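Local coordinates for protein endoribonuclease MazF4 (Mycobacterium tuberculosis, PDB 5XE2) that acts as the toxin of a type II toxin-antitoxin system, an endoribonuclease that cleaves single-stranded mRNA within the sequence UCGCU, at residues A[3-16]-A[72-86]. Sequence-based numbering, arbitrary orientation.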
loop_
_atom_site.group_PDB
_atom_site.type_symbol
_atom_site.label_atom_id
_atom_site.label_comp_id
_atom_site.label_asym_id
_atom_site.label_seq_id
_atom_site.Cartn_x
_atom_site.Cartn_y
_atom_site.Cartn_z
ATOM N N MET A 3 -3.695 4.660 -22.602
ATOM C CA MET A 3 -3.974 5.366 -21.359
ATOM C C MET A 3 -2.662 5.931 -20.819
ATOM O O MET A 3 -1.573 5.568 -21.280
ATOM C CB MET A 3 -4.632 4.425 -20.340
ATOM C CG MET A 3 -3.873 3.139 -20.073
ATOM S SD MET A 3 -4.750 1.994 -18.986
ATOM C CE MET A 3 -3.695 0.567 -19.233
ATOM N N ASN A 4 -2.762 6.821 -19.844
ATOM C CA ASN A 4 -1.576 7.473 -19.291
ATOM C C ASN A 4 -0.646 6.449 -18.621
ATOM O O ASN A 4 -1.090 5.366 -18.220
ATOM C CB ASN A 4 -1.988 8.583 -18.317
ATOM C CG ASN A 4 -2.829 9.673 -18.983
ATOM O OD1 ASN A 4 -2.853 9.804 -20.212
ATOM N ND2 ASN A 4 -3.540 10.452 -18.168
ATOM N N ALA A 5 0.641 6.779 -18.557
ATOM C CA ALA A 5 1.672 5.916 -17.981
ATOM C C ALA A 5 2.441 6.673 -16.901
ATOM O O ALA A 5 3.571 7.106 -17.124
ATOM C CB ALA A 5 2.625 5.423 -19.062
ATOM N N PRO A 6 1.829 6.840 -15.717
ATOM C CA PRO A 6 2.560 7.517 -14.640
ATOM C C PRO A 6 3.785 6.731 -14.179
ATOM O O PRO A 6 3.859 5.515 -14.370
ATOM C CB PRO A 6 1.517 7.649 -13.520
ATOM C CG PRO A 6 0.449 6.674 -13.856
ATOM C CD PRO A 6 0.436 6.540 -15.342
ATOM N N LEU A 7 4.733 7.442 -13.581
ATOM C CA LEU A 7 5.999 6.866 -13.142
ATOM C C LEU A 7 6.176 6.920 -11.628
ATOM O O LEU A 7 5.771 7.889 -10.964
ATOM C CB LEU A 7 7.167 7.590 -13.828
ATOM C CG LEU A 7 7.142 7.567 -15.358
ATOM C CD1 LEU A 7 8.193 8.514 -15.924
ATOM C CD2 LEU A 7 7.370 6.149 -15.866
ATOM N N ARG A 8 6.815 5.884 -11.093
ATOM C CA ARG A 8 7.193 5.838 -9.687
ATOM C C ARG A 8 8.018 7.085 -9.355
ATOM O O ARG A 8 8.865 7.500 -10.153
ATOM C CB ARG A 8 7.985 4.571 -9.391
ATOM C CG ARG A 8 8.072 4.239 -7.920
ATOM C CD ARG A 8 8.564 2.823 -7.686
ATOM N NE ARG A 8 8.433 2.465 -6.278
ATOM C CZ ARG A 8 9.280 2.800 -5.301
ATOM N NH1 ARG A 8 10.376 3.524 -5.540
ATOM N NH2 ARG A 8 9.021 2.402 -4.058
ATOM N N GLY A 9 7.715 7.719 -8.223
ATOM C CA GLY A 9 8.389 8.962 -7.828
ATOM C C GLY A 9 7.696 10.255 -8.247
ATOM O O GLY A 9 8.035 11.319 -7.737
ATOM N N GLN A 10 6.738 10.175 -9.171
ATOM C CA GLN A 10 5.955 11.346 -9.573
ATOM C C GLN A 10 4.855 11.661 -8.574
ATOM O O GLN A 10 4.330 10.759 -7.900
ATOM C CB GLN A 10 5.339 11.139 -10.945
ATOM C CG GLN A 10 6.367 11.009 -12.056
ATOM C CD GLN A 10 5.726 10.859 -13.425
ATOM O OE1 GLN A 10 4.575 10.424 -13.547
ATOM N NE2 GLN A 10 6.485 11.194 -14.473
ATOM N N VAL A 11 4.492 12.946 -8.514
ATOM C CA VAL A 11 3.479 13.458 -7.592
ATOM C C VAL A 11 2.352 14.123 -8.382
ATOM O O VAL A 11 2.606 14.991 -9.222
ATOM C CB VAL A 11 4.085 14.462 -6.576
ATOM C CG1 VAL A 11 3.004 15.038 -5.663
ATOM C CG2 VAL A 11 5.170 13.795 -5.739
ATOM N N TYR A 12 1.117 13.717 -8.097
ATOM C CA TYR A 12 -0.075 14.246 -8.755
ATOM C C TYR A 12 -1.104 14.753 -7.739
ATOM O O TYR A 12 -1.326 14.104 -6.707
ATOM C CB TYR A 12 -0.729 13.153 -9.611
ATOM C CG TYR A 12 0.096 12.714 -10.801
ATOM C CD1 TYR A 12 1.065 11.716 -10.676
ATOM C CD2 TYR A 12 -0.102 13.285 -12.059
ATOM C CE1 TYR A 12 1.816 11.299 -11.770
ATOM C CE2 TYR A 12 0.649 12.891 -13.157
ATOM C CZ TYR A 12 1.604 11.898 -13.016
ATOM O OH TYR A 12 2.345 11.514 -14.113
ATOM N N ARG A 13 -1.738 15.891 -8.040
ATOM C CA ARG A 13 -2.924 16.352 -7.303
ATOM C C ARG A 13 -4.097 15.446 -7.616
ATOM O O ARG A 13 -4.386 15.217 -8.778
ATOM C CB ARG A 13 -3.311 17.792 -7.682
ATOM C CG ARG A 13 -2.424 18.852 -7.064
ATOM C CD ARG A 13 -2.890 20.273 -7.355
ATOM N NE ARG A 13 -4.038 20.697 -6.539
ATOM C CZ ARG A 13 -5.254 21.044 -6.987
ATOM N NH1 ARG A 13 -5.566 21.036 -8.289
ATOM N NH2 ARG A 13 -6.183 21.412 -6.106
ATOM N N CYS A 14 -4.774 14.933 -6.593
ATOM C CA CYS A 14 -5.914 14.033 -6.792
ATOM C C CYS A 14 -7.002 14.305 -5.758
ATOM O O CYS A 14 -6.703 14.419 -4.571
ATOM C CB CYS A 14 -5.463 12.575 -6.689
ATOM S SG CYS A 14 -3.968 12.176 -7.638
ATOM N N ASP A 15 -8.252 14.411 -6.208
ATOM C CA ASP A 15 -9.402 14.489 -5.299
ATOM C C ASP A 15 -10.111 13.138 -5.286
ATOM O O ASP A 15 -10.570 12.677 -6.332
ATOM C CB ASP A 15 -10.370 15.597 -5.733
ATOM C CG ASP A 15 -11.364 15.965 -4.641
ATOM O OD1 ASP A 15 -11.827 15.069 -3.905
ATOM O OD2 ASP A 15 -11.682 17.162 -4.519
ATOM N N LEU A 16 -10.196 12.516 -4.106
ATOM C CA LEU A 16 -10.754 11.162 -3.945
ATOM C C LEU A 16 -12.075 11.170 -3.169
ATOM O O LEU A 16 -12.554 12.226 -2.748
ATOM C CB LEU A 16 -9.747 10.258 -3.227
ATOM C CG LEU A 16 -8.286 10.286 -3.703
ATOM C CD1 LEU A 16 -7.501 9.226 -2.946
ATOM C CD2 LEU A 16 -8.151 10.077 -5.207
ATOM N N GLU A 72 -2.768 4.007 -0.802
ATOM C CA GLU A 72 -4.051 3.825 -1.495
ATOM C C GLU A 72 -3.885 3.508 -2.971
ATOM O O GLU A 72 -2.866 3.823 -3.582
ATOM C CB GLU A 72 -4.926 5.072 -1.316
ATOM C CG GLU A 72 -5.360 5.263 0.127
ATOM C CD GLU A 72 -6.416 6.320 0.331
ATOM O OE1 GLU A 72 -7.123 6.670 -0.640
ATOM O OE2 GLU A 72 -6.532 6.813 1.482
ATOM N N THR A 73 -4.904 2.866 -3.528
ATOM C CA THR A 73 -4.965 2.570 -4.935
ATOM C C THR A 73 -5.795 3.674 -5.606
ATOM O O THR A 73 -6.942 3.904 -5.232
ATOM C CB THR A 73 -5.590 1.181 -5.177
ATOM O OG1 THR A 73 -4.813 0.184 -4.505
ATOM C CG2 THR A 73 -5.638 0.845 -6.673
ATOM N N LEU A 74 -5.202 4.346 -6.593
ATOM C CA LEU A 74 -5.863 5.423 -7.335
ATOM C C LEU A 74 -6.106 5.021 -8.794
ATOM O O LEU A 74 -5.226 4.471 -9.449
ATOM C CB LEU A 74 -5.004 6.693 -7.294
ATOM C CG LEU A 74 -4.986 7.539 -6.013
ATOM C CD1 LEU A 74 -4.514 6.760 -4.799
ATOM C CD2 LEU A 74 -4.108 8.762 -6.209
ATOM N N GLY A 75 -7.308 5.296 -9.292
ATOM C CA GLY A 75 -7.603 5.157 -10.711
ATOM C C GLY A 75 -6.814 6.208 -11.480
ATOM O O GLY A 75 -6.558 7.304 -10.970
ATOM N N LYS A 76 -6.402 5.865 -12.695
ATOM C CA LYS A 76 -5.687 6.799 -13.571
ATOM C C LYS A 76 -6.511 8.038 -13.869
ATOM O O LYS A 76 -5.969 9.130 -13.944
ATOM C CB LYS A 76 -5.288 6.115 -14.877
ATOM C CG LYS A 76 -4.071 5.242 -14.715
ATOM C CD LYS A 76 -3.636 4.596 -16.013
ATOM C CE LYS A 76 -2.384 3.783 -15.747
ATOM N NZ LYS A 76 -1.877 3.088 -16.961
ATOM N N ASP A 77 -7.819 7.836 -14.032
ATOM C CA ASP A 77 -8.825 8.914 -14.123
ATOM C C ASP A 77 -8.865 9.895 -12.932
ATOM O O ASP A 77 -9.299 11.037 -13.088
ATOM C CB ASP A 77 -10.233 8.314 -14.349
ATOM C CG ASP A 77 -10.655 7.330 -13.244
ATOM O OD1 ASP A 77 -9.817 6.508 -12.804
ATOM O OD2 ASP A 77 -11.834 7.362 -12.832
ATOM N N GLU A 78 -8.434 9.447 -11.754
ATOM C CA GLU A 78 -8.342 10.296 -10.559
ATOM C C GLU A 78 -7.058 11.141 -10.482
ATOM O O GLU A 78 -6.947 11.998 -9.605
ATOM C CB GLU A 78 -8.479 9.437 -9.283
ATOM C CG GLU A 78 -9.813 8.702 -9.187
ATOM C CD GLU A 78 -9.959 7.840 -7.933
ATOM O OE1 GLU A 78 -9.140 6.914 -7.728
ATOM O OE2 GLU A 78 -10.927 8.064 -7.163
ATOM N N LEU A 79 -6.082 10.898 -11.360
ATOM C CA LEU A 79 -4.829 11.653 -11.328
ATOM C C LEU A 79 -5.042 13.000 -12.017
ATOM O O LEU A 79 -5.568 13.050 -13.129
ATOM C CB LEU A 79 -3.686 10.873 -11.982
ATOM C CG LEU A 79 -3.350 9.517 -11.340
ATOM C CD1 LEU A 79 -2.221 8.854 -12.103
ATOM C CD2 LEU A 79 -2.995 9.626 -9.860
ATOM N N GLY A 80 -4.662 14.077 -11.327
ATOM C CA GLY A 80 -4.873 15.453 -11.801
ATOM C C GLY A 80 -3.546 16.064 -12.198
ATOM O O GLY A 80 -2.762 15.432 -12.928
ATOM N N ASP A 81 -3.272 17.267 -11.688
ATOM C CA ASP A 81 -2.078 18.041 -12.077
ATOM C C ASP A 81 -0.789 17.319 -11.683
ATOM O O ASP A 81 -0.683 16.826 -10.564
ATOM C CB ASP A 81 -2.070 19.425 -11.412
ATOM C CG ASP A 81 -3.321 20.243 -11.703
ATOM O OD1 ASP A 81 -3.860 20.173 -12.830
ATOM O OD2 ASP A 81 -3.761 20.977 -10.796
ATOM N N TYR A 82 0.168 17.253 -12.609
ATOM C CA TYR A 82 1.516 16.714 -12.342
ATOM C C TYR A 82 2.381 17.769 -11.635
ATOM O O TYR A 82 2.581 18.863 -12.171
ATOM C CB TYR A 82 2.195 16.273 -13.639
ATOM C CG TYR A 82 3.658 15.916 -13.473
ATOM C CD1 TYR A 82 4.042 14.809 -12.723
ATOM C CD2 TYR A 82 4.667 16.700 -14.055
ATOM C CE1 TYR A 82 5.380 14.483 -12.562
ATOM C CE2 TYR A 82 6.011 16.378 -13.898
ATOM C CZ TYR A 82 6.361 15.266 -13.153
ATOM O OH TYR A 82 7.682 14.928 -12.989
ATOM N N LEU A 83 2.893 17.433 -10.451
ATOM C CA LEU A 83 3.579 18.396 -9.583
ATOM C C LEU A 83 5.103 18.285 -9.553
ATOM O O LEU A 83 5.775 19.202 -9.081
ATOM C CB LEU A 83 3.053 18.264 -8.157
ATOM C CG LEU A 83 1.558 18.494 -7.930
ATOM C CD1 LEU A 83 1.296 18.639 -6.441
ATOM C CD2 LEU A 83 1.054 19.719 -8.681
ATOM N N GLY A 84 5.643 17.177 -10.044
ATOM C CA GLY A 84 7.077 16.978 -10.085
ATOM C C GLY A 84 7.456 15.568 -9.697
ATOM O O GLY A 84 6.596 14.701 -9.512
ATOM N N GLU A 85 8.763 15.369 -9.578
ATOM C CA GLU A 85 9.364 14.070 -9.370
ATOM C C GLU A 85 10.316 14.147 -8.181
ATOM O O GLU A 85 11.197 15.006 -8.133
ATOM C CB GLU A 85 10.117 13.664 -10.625
ATOM C CG GLU A 85 10.629 12.236 -10.611
ATOM C CD GLU A 85 11.191 11.801 -11.951
ATOM O OE1 GLU A 85 11.081 12.568 -12.939
ATOM O OE2 GLU A 85 11.742 10.677 -12.012
ATOM N N VAL A 86 10.119 13.241 -7.230
ATOM C CA VAL A 86 10.932 13.174 -6.026
ATOM C C VAL A 86 12.324 12.653 -6.386
ATOM O O VAL A 86 12.472 11.833 -7.303
ATOM C CB VAL A 86 10.214 12.304 -4.962
ATOM C CG1 VAL A 86 11.111 11.976 -3.793
ATOM C CG2 VAL A 86 8.970 13.033 -4.474
HETATM O O HOH W 1 -8.508 14.292 -9.110
#
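N4 O accepts a hydrogen bond from K76 NZ at 2.7 Å, at the end of a lysine chain extended beyond CG that M3 crosses at about a right angle. N32 O and T35 O take the same ammonium, so three backbone carbonyls hold it. P6 lays CG against L79 CD1. Past a type II turn the edge pairing with strand 82-85 begins, V86 N meeting G9 O almost straight (175°). Q10 OE1 is gripped from opposite faces of its amide by L7 N and Y12 OH, which fixes the side chain while its CG rests on Y82 CE1 (3.6 Å). V11 O receives L83 N at 2.7 Å. Over one face of the Y12 ring lies Y82 CD1, the planes 53° apart, with G80 O at the edge. R13, bent at chi3 (77°), forms a salt bridge from NH1 to D81 OD2 (3.1 Å), in the guanidinium plane but from above that of the carboxylate. C14 SG packs on L79 CD2 at 3.5 Å, and one water joins D15 N to E78 O. L16 CD2 touches L74 and the carboxylate end of E78. In this SH3-like fold, backbone bonds thus set the strand pairing, while carbonyl oxygens probably offset K76's buried charge.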